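5,10-methylenetetrahydromethanopterin reductase (Methanopyrus kandleri, PDB 1EZW) catalyses the reversible, coenzyme F420-dependent reduction of methylenetetrahydromethanopterin to methyltetrahydromethanopterin, a one-carbon step of methanogenesis from carbon dioxide. Local coordinates at residues T245-P257 and A286-S299. Sequence-based numbering, arbitrary orientation.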
ATOM      1  N   THR A 245      15.344  21.087 -21.426  1.00 31.97           N
ATOM      2  CA  THR A 245      14.982  20.236 -22.544  1.00 32.75           C
ATOM      3  C   THR A 245      16.157  19.768 -23.395  1.00 33.20           C
ATOM      4  O   THR A 245      16.067  18.733 -24.038  1.00 33.43           O
ATOM      5  CB  THR A 245      14.035  20.927 -23.570  1.00 32.21           C
ATOM      6  OG1 THR A 245      14.756  21.965 -24.238  1.00 33.32           O
ATOM      7  CG2 THR A 245      12.829  21.527 -22.915  1.00 30.66           C
ATOM      8  N   LYS A 246      17.259  20.507 -23.384  1.00 34.87           N
ATOM      9  CA  LYS A 246      18.371  20.187 -24.287  1.00 36.21           C
ATOM     10  C   LYS A 246      18.862  18.762 -24.422  1.00 37.33           C
ATOM     11  O   LYS A 246      18.893  18.233 -25.539  1.00 36.98           O
ATOM     12  CB  LYS A 246      19.531  21.158 -24.043  1.00 35.49           C
ATOM     13  CG  LYS A 246      19.133  22.572 -24.463  1.00 36.54           C
ATOM     14  CD  LYS A 246      20.239  23.605 -24.322  1.00 37.81           C
ATOM     15  CE  LYS A 246      19.705  24.997 -24.664  1.00 37.91           C
ATOM     16  NZ  LYS A 246      20.699  26.084 -24.430  1.00 39.92           N
ATOM     17  N   ILE A 247      19.225  18.114 -23.321  1.00 38.28           N
ATOM     18  CA  ILE A 247      19.685  16.741 -23.443  1.00 39.31           C
ATOM     19  C   ILE A 247      18.626  15.883 -24.116  1.00 38.70           C
ATOM     20  O   ILE A 247      18.933  15.081 -24.989  1.00 39.43           O
ATOM     21  CB  ILE A 247      20.044  16.115 -22.074  1.00 40.88           C
ATOM     22  CG1 ILE A 247      20.531  14.675 -22.270  1.00 42.47           C
ATOM     23  CG2 ILE A 247      18.818  16.109 -21.156  1.00 41.37           C
ATOM     24  CD1 ILE A 247      21.732  14.525 -23.191  1.00 43.57           C
ATOM     25  N   VAL A 248      17.363  16.060 -23.732  1.00 37.76           N
ATOM     26  CA  VAL A 248      16.317  15.245 -24.335  1.00 36.48           C
ATOM     27  C   VAL A 248      16.119  15.586 -25.819  1.00 36.48           C
ATOM     28  O   VAL A 248      16.002  14.694 -26.644  1.00 37.37           O
ATOM     29  CB  VAL A 248      14.974  15.375 -23.564  1.00 36.37           C
ATOM     30  CG1 VAL A 248      13.908  14.517 -24.236  1.00 35.14           C
ATOM     31  CG2 VAL A 248      15.155  14.915 -22.090  1.00 35.73           C
ATOM     32  N   VAL A 249      16.091  16.869 -26.164  1.00 36.99           N
ATOM     33  CA  VAL A 249      15.918  17.249 -27.566  1.00 36.42           C
ATOM     34  C   VAL A 249      17.109  16.737 -28.392  1.00 37.74           C
ATOM     35  O   VAL A 249      16.929  16.252 -29.515  1.00 37.66           O
ATOM     36  CB  VAL A 249      15.771  18.780 -27.720  1.00 35.64           C
ATOM     37  CG1 VAL A 249      15.923  19.178 -29.178  1.00 33.67           C
ATOM     38  CG2 VAL A 249      14.378  19.205 -27.218  1.00 33.06           C
ATOM     39  N   ALA A 250      18.311  16.819 -27.830  1.00 39.67           N
ATOM     40  CA  ALA A 250      19.494  16.333 -28.538  1.00 41.72           C
ATOM     41  C   ALA A 250      19.268  14.894 -28.998  1.00 42.77           C
ATOM     42  O   ALA A 250      19.535  14.566 -30.153  1.00 44.18           O
ATOM     43  CB  ALA A 250      20.721  16.422 -27.644  1.00 41.45           C
ATOM     44  N   PHE A 251      18.764  14.038 -28.108  1.00 44.23           N
ATOM     45  CA  PHE A 251      18.482  12.650 -28.477  1.00 44.24           C
ATOM     46  C   PHE A 251      17.356  12.544 -29.483  1.00 44.15           C
ATOM     47  O   PHE A 251      17.350  11.648 -30.335  1.00 44.66           O
ATOM     48  CB  PHE A 251      18.119  11.799 -27.256  1.00 46.07           C
ATOM     49  CG  PHE A 251      19.306  11.172 -26.574  1.00 47.80           C
ATOM     50  CD1 PHE A 251      20.169  11.933 -25.785  1.00 48.20           C
ATOM     51  CD2 PHE A 251      19.580   9.817 -26.755  1.00 48.13           C
ATOM     52  CE1 PHE A 251      21.292  11.353 -25.188  1.00 49.67           C
ATOM     53  CE2 PHE A 251      20.698   9.227 -26.166  1.00 48.63           C
ATOM     54  CZ  PHE A 251      21.556  10.000 -25.381  1.00 48.75           C
ATOM     55  N   ILE A 252      16.377  13.437 -29.379  1.00 43.48           N
ATOM     56  CA  ILE A 252      15.268  13.405 -30.324  1.00 42.86           C
ATOM     57  C   ILE A 252      15.794  13.773 -31.718  1.00 42.91           C
ATOM     58  O   ILE A 252      15.465  13.114 -32.701  1.00 43.08           O
ATOM     59  CB  ILE A 252      14.152  14.389 -29.911  1.00 42.92           C
ATOM     60  CG1 ILE A 252      13.583  13.969 -28.546  1.00 42.25           C
ATOM     61  CG2 ILE A 252      13.069  14.439 -31.002  1.00 41.23           C
ATOM     62  CD1 ILE A 252      12.502  14.876 -27.994  1.00 41.00           C
ATOM     63  N   VAL A 253      16.603  14.828 -31.784  1.00 43.09           N
ATOM     64  CA  VAL A 253      17.178  15.271 -33.046  1.00 44.63           C
ATOM     65  C   VAL A 253      17.943  14.116 -33.661  1.00 45.91           C
ATOM     66  O   VAL A 253      17.811  13.837 -34.849  1.00 45.93           O
ATOM     67  CB  VAL A 253      18.153  16.460 -32.855  1.00 44.46           C
ATOM     68  CG1 VAL A 253      18.865  16.769 -34.175  1.00 44.02           C
ATOM     69  CG2 VAL A 253      17.391  17.692 -32.391  1.00 43.36           C
ATOM     70  N   MET A 254      18.738  13.437 -32.843  1.00 47.43           N
ATOM     71  CA  MET A 254      19.520  12.306 -33.335  1.00 49.89           C
ATOM     72  C   MET A 254      18.695  11.195 -33.967  1.00 49.98           C
ATOM     73  O   MET A 254      19.061  10.680 -35.028  1.00 50.32           O
ATOM     74  CB  MET A 254      20.348  11.689 -32.218  1.00 51.62           C
ATOM     75  CG  MET A 254      21.110  10.463 -32.674  1.00 54.09           C
ATOM     76  SD  MET A 254      21.826   9.598 -31.292  1.00 58.36           S
ATOM     77  CE  MET A 254      20.329   9.109 -30.406  1.00 56.76           C
ATOM     78  N   GLY A 255      17.594  10.818 -33.314  1.00 50.29           N
ATOM     79  CA  GLY A 255      16.757   9.742 -33.823  1.00 49.86           C
ATOM     80  C   GLY A 255      15.626  10.123 -34.762  1.00 50.20           C
ATOM     81  O   GLY A 255      14.751   9.307 -35.030  1.00 50.60           O
ATOM     82  N   SER A 256      15.632  11.346 -35.278  1.00 50.48           N
ATOM     83  CA  SER A 256      14.560  11.765 -36.173  1.00 50.75           C
ATOM     84  C   SER A 256      14.866  11.499 -37.637  1.00 51.06           C
ATOM     85  O   SER A 256      15.929  11.875 -38.139  1.00 51.50           O
ATOM     86  CB  SER A 256      14.278  13.265 -36.009  1.00 51.15           C
ATOM     87  OG  SER A 256      13.900  13.584 -34.683  1.00 51.36           O
ATOM     88  N   PRO A 257      13.951  10.818 -38.340  1.00 51.00           N
ATOM     89  CA  PRO A 257      14.173  10.547 -39.761  1.00 51.22           C
ATOM     90  C   PRO A 257      14.299  11.893 -40.479  1.00 51.53           C
ATOM     91  O   PRO A 257      13.813  12.915 -39.984  1.00 50.79           O
ATOM     92  CB  PRO A 257      12.913   9.768 -40.153  1.00 51.28           C
ATOM     93  CG  PRO A 257      11.878  10.279 -39.162  1.00 51.33           C
ATOM     94  CD  PRO A 257      12.693  10.196 -37.900  1.00 51.05           C
ATOM     95  N   ALA A 286      26.774  18.070 -27.336  1.00 57.85           N
ATOM     96  CA  ALA A 286      25.440  17.765 -27.849  1.00 56.23           C
ATOM     97  C   ALA A 286      24.467  18.850 -27.411  1.00 55.58           C
ATOM     98  O   ALA A 286      23.760  19.434 -28.235  1.00 55.15           O
ATOM     99  CB  ALA A 286      24.981  16.415 -27.330  1.00 56.32           C
ATOM    100  N   ILE A 287      24.442  19.119 -26.109  1.00 54.38           N
ATOM    101  CA  ILE A 287      23.571  20.136 -25.541  1.00 53.63           C
ATOM    102  C   ILE A 287      23.890  21.512 -26.124  1.00 53.05           C
ATOM    103  O   ILE A 287      22.991  22.296 -26.428  1.00 52.64           O
ATOM    104  CB  ILE A 287      23.712  20.179 -23.997  1.00 53.38           C
ATOM    105  CG1 ILE A 287      23.148  18.891 -23.398  1.00 53.66           C
ATOM    106  CG2 ILE A 287      23.000  21.399 -23.424  1.00 53.54           C
ATOM    107  CD1 ILE A 287      23.225  18.835 -21.899  1.00 53.18           C
ATOM    108  N   GLY A 288      25.180  21.797 -26.284  1.00 52.04           N
ATOM    109  CA  GLY A 288      25.592  23.078 -26.829  1.00 50.74           C
ATOM    110  C   GLY A 288      25.101  23.321 -28.245  1.00 49.66           C
ATOM    111  O   GLY A 288      24.876  24.471 -28.636  1.00 50.04           O
ATOM    112  N   LEU A 289      24.930  22.247 -29.011  1.00 48.75           N
ATOM    113  CA  LEU A 289      24.453  22.344 -30.391  1.00 48.20           C
ATOM    114  C   LEU A 289      22.934  22.527 -30.552  1.00 47.26           C
ATOM    115  O   LEU A 289      22.475  23.021 -31.587  1.00 46.60           O
ATOM    116  CB  LEU A 289      24.897  21.111 -31.182  1.00 49.22           C
ATOM    117  CG  LEU A 289      26.415  20.967 -31.321  1.00 50.56           C
ATOM    118  CD1 LEU A 289      26.752  19.740 -32.161  1.00 50.93           C
ATOM    119  CD2 LEU A 289      26.971  22.223 -31.966  1.00 50.67           C
ATOM    120  N   VAL A 290      22.150  22.126 -29.549  1.00 45.55           N
ATOM    121  CA  VAL A 290      20.693  22.269 -29.643  1.00 43.15           C
ATOM    122  C   VAL A 290      20.295  23.735 -29.767  1.00 42.87           C
ATOM    123  O   VAL A 290      20.563  24.539 -28.865  1.00 43.70           O
ATOM    124  CB  VAL A 290      19.975  21.655 -28.405  1.00 42.88           C
ATOM    125  CG1 VAL A 290      18.468  21.923 -28.484  1.00 40.24           C
ATOM    126  CG2 VAL A 290      20.238  20.163 -28.344  1.00 40.58           C
ATOM    127  N   ASP A 291      19.641  24.095 -30.871  1.00 42.08           N
ATOM    128  CA  ASP A 291      19.248  25.490 -31.059  1.00 41.50           C
ATOM    129  C   ASP A 291      17.762  25.753 -30.858  1.00 40.92           C
ATOM    130  O   ASP A 291      16.999  24.850 -30.506  1.00 39.95           O
ATOM    131  CB  ASP A 291      19.695  25.980 -32.440  1.00 42.64           C
ATOM    132  CG  ASP A 291      19.016  25.234 -33.575  1.00 44.73           C
ATOM    133  OD1 ASP A 291      19.624  25.166 -34.661  1.00 46.57           O
ATOM    134  OD2 ASP A 291      17.877  24.744 -33.407  1.00 44.46           O
ATOM    135  N   GLU A 292      17.345  26.993 -31.076  1.00 39.88           N
ATOM    136  CA  GLU A 292      15.955  27.320 -30.855  1.00 39.45           C
ATOM    137  C   GLU A 292      14.970  26.608 -31.750  1.00 38.89           C
ATOM    138  O   GLU A 292      13.854  26.307 -31.318  1.00 37.08           O
ATOM    139  CB  GLU A 292      15.749  28.822 -30.936  1.00 42.38           C
ATOM    140  CG  GLU A 292      16.547  29.533 -29.882  1.00 46.92           C
ATOM    141  CD  GLU A 292      16.047  30.923 -29.615  1.00 49.15           C
ATOM    142  OE1 GLU A 292      16.641  31.603 -28.752  1.00 50.70           O
ATOM    143  OE2 GLU A 292      15.056  31.332 -30.262  1.00 51.52           O
ATOM    144  N   ASP A 293      15.359  26.329 -32.990  1.00 37.44           N
ATOM    145  CA  ASP A 293      14.427  25.662 -33.884  1.00 37.48           C
ATOM    146  C   ASP A 293      14.192  24.216 -33.475  1.00 35.75           C
ATOM    147  O   ASP A 293      13.081  23.709 -33.611  1.00 34.42           O
ATOM    148  CB  ASP A 293      14.896  25.737 -35.332  1.00 38.71           C
ATOM    149  CG  ASP A 293      15.005  27.171 -35.827  1.00 40.67           C
ATOM    150  OD1 ASP A 293      14.146  28.023 -35.471  1.00 40.67           O
ATOM    151  OD2 ASP A 293      15.942  27.450 -36.593  1.00 42.26           O
ATOM    152  N   MET A 294      15.231  23.558 -32.971  1.00 34.36           N
ATOM    153  CA  MET A 294      15.090  22.169 -32.521  1.00 34.49           C
ATOM    154  C   MET A 294      14.200  22.124 -31.270  1.00 32.86           C
ATOM    155  O   MET A 294      13.361  21.226 -31.127  1.00 32.95           O
ATOM    156  CB  MET A 294      16.445  21.575 -32.169  1.00 35.16           C
ATOM    157  CG  MET A 294      17.410  21.529 -33.314  1.00 37.16           C
ATOM    158  SD  MET A 294      19.021  21.083 -32.691  1.00 37.65           S
ATOM    159  CE  MET A 294      20.041  21.373 -34.225  1.00 37.57           C
ATOM    160  N   ILE A 295      14.395  23.083 -30.370  1.00 31.98           N
ATOM    161  CA  ILE A 295      13.594  23.144 -29.156  1.00 31.55           C
ATOM    162  C   ILE A 295      12.133  23.410 -29.512  1.00 30.61           C
ATOM    163  O   ILE A 295      11.224  22.813 -28.934  1.00 30.49           O
ATOM    164  CB  ILE A 295      14.165  24.212 -28.203  1.00 31.33           C
ATOM    165  CG1 ILE A 295      15.520  23.703 -27.681  1.00 31.73           C
ATOM    166  CG2 ILE A 295      13.169  24.541 -27.083  1.00 31.98           C
ATOM    167  CD1 ILE A 295      16.288  24.710 -26.855  1.00 33.66           C
ATOM    168  N   GLU A 296      11.886  24.293 -30.481  0.70 29.66           N
ATOM    169  CA  GLU A 296      10.514  24.596 -30.896  0.70 28.99           C
ATOM    170  C   GLU A 296       9.897  23.392 -31.616  0.70 27.93           C
ATOM    171  O   GLU A 296       8.702  23.115 -31.510  0.70 27.14           O
ATOM    172  CB  GLU A 296      10.534  25.816 -31.837  0.70 29.40           C
ATOM    173  CG  GLU A 296       9.191  26.363 -32.316  0.70 29.60           C
ATOM    174  CD  GLU A 296       8.439  25.434 -33.241  0.70 30.23           C
ATOM    175  OE1 GLU A 296       9.072  24.665 -34.002  0.70 30.57           O
ATOM    176  OE2 GLU A 296       7.196  25.497 -33.222  0.70 30.34           O
ATOM    177  N   ALA A 297      10.714  22.665 -32.354  1.00 27.88           N
ATOM    178  CA  ALA A 297      10.193  21.540 -33.080  1.00 27.93           C
ATOM    179  C   ALA A 297       9.908  20.311 -32.224  1.00 27.68           C
ATOM    180  O   ALA A 297       8.900  19.621 -32.428  1.00 25.91           O
ATOM    181  CB  ALA A 297      11.173  21.151 -34.173  1.00 29.01           C
ATOM    182  N   PHE A 298      10.789  20.070 -31.258  1.00 27.84           N
ATOM    183  CA  PHE A 298      10.702  18.824 -30.514  1.00 28.28           C
ATOM    184  C   PHE A 298      10.360  18.850 -29.042  1.00 28.11           C
ATOM    185  O   PHE A 298      10.562  17.849 -28.359  1.00 29.10           O
ATOM    186  CB  PHE A 298      12.015  18.063 -30.732  1.00 28.94           C
ATOM    187  CG  PHE A 298      12.352  17.856 -32.205  1.00 31.56           C
ATOM    188  CD1 PHE A 298      13.524  18.386 -32.758  1.00 31.75           C
ATOM    189  CD2 PHE A 298      11.473  17.171 -33.033  1.00 31.52           C
ATOM    190  CE1 PHE A 298      13.797  18.233 -34.128  1.00 31.78           C
ATOM    191  CE2 PHE A 298      11.733  17.011 -34.400  1.00 33.60           C
ATOM    192  CZ  PHE A 298      12.904  17.548 -34.945  1.00 31.57           C
ATOM    193  N   SER A 299       9.825  19.958 -28.560  1.00 27.17           N
ATOM    194  CA  SER A 299       9.453  20.035 -27.145  1.00 25.93           C
ATOM    195  C   SER A 299       8.434  21.142 -26.981  1.00 26.45           C
ATOM    196  O   SER A 299       8.214  21.967 -27.906  1.00 25.16           O
ATOM    197  CB  SER A 299      10.670  20.370 -26.266  1.00 26.52           C
ATOM    198  OG  SER A 299      11.005  21.764 -26.322  1.00 26.61           O
TER
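V249 meets M294 and F298 where helix 245-254 crosses helix 292-298 at 83°, and V290 in the connection before the latter, a worked example of mainly apolar packing. Its CG1, anti to the backbone N (chi1 167°), lies 3.8 Å from V290 CG1 and near the plane of the F298 ring, at its edge. V290 turns its other methyl to A250, CG2 to CB 3.8 Å. V253 CG2 comes in crosswise, 3.8 Å from M294 SD and 3.9 Å from F298 CD1. I252 runs past F298 in the opposite direction, its CG2 3.7 Å from CG of the ring. A297 CB covers one ring face and H264 packs edge-to-face with the same ring; an alanine in place of F298 would probably open a gap beside I252 and V253 and leave H264 without its aromatic mate. K246 is equally tight, crossing I287 with CB 3.5 Å from I287 CG2. The partly exposed I247 sits looser, CB 4.2 Å from I287 CD1. S299 OG bonds I295 O at 2.8 Å, and S256 OG bonds I252 O. Between barrel strands 225-229 and 321-324, cohesion here thus rests on shape and burial; E243, one turn earlier in the same helix, pairs with the K246 ammonium.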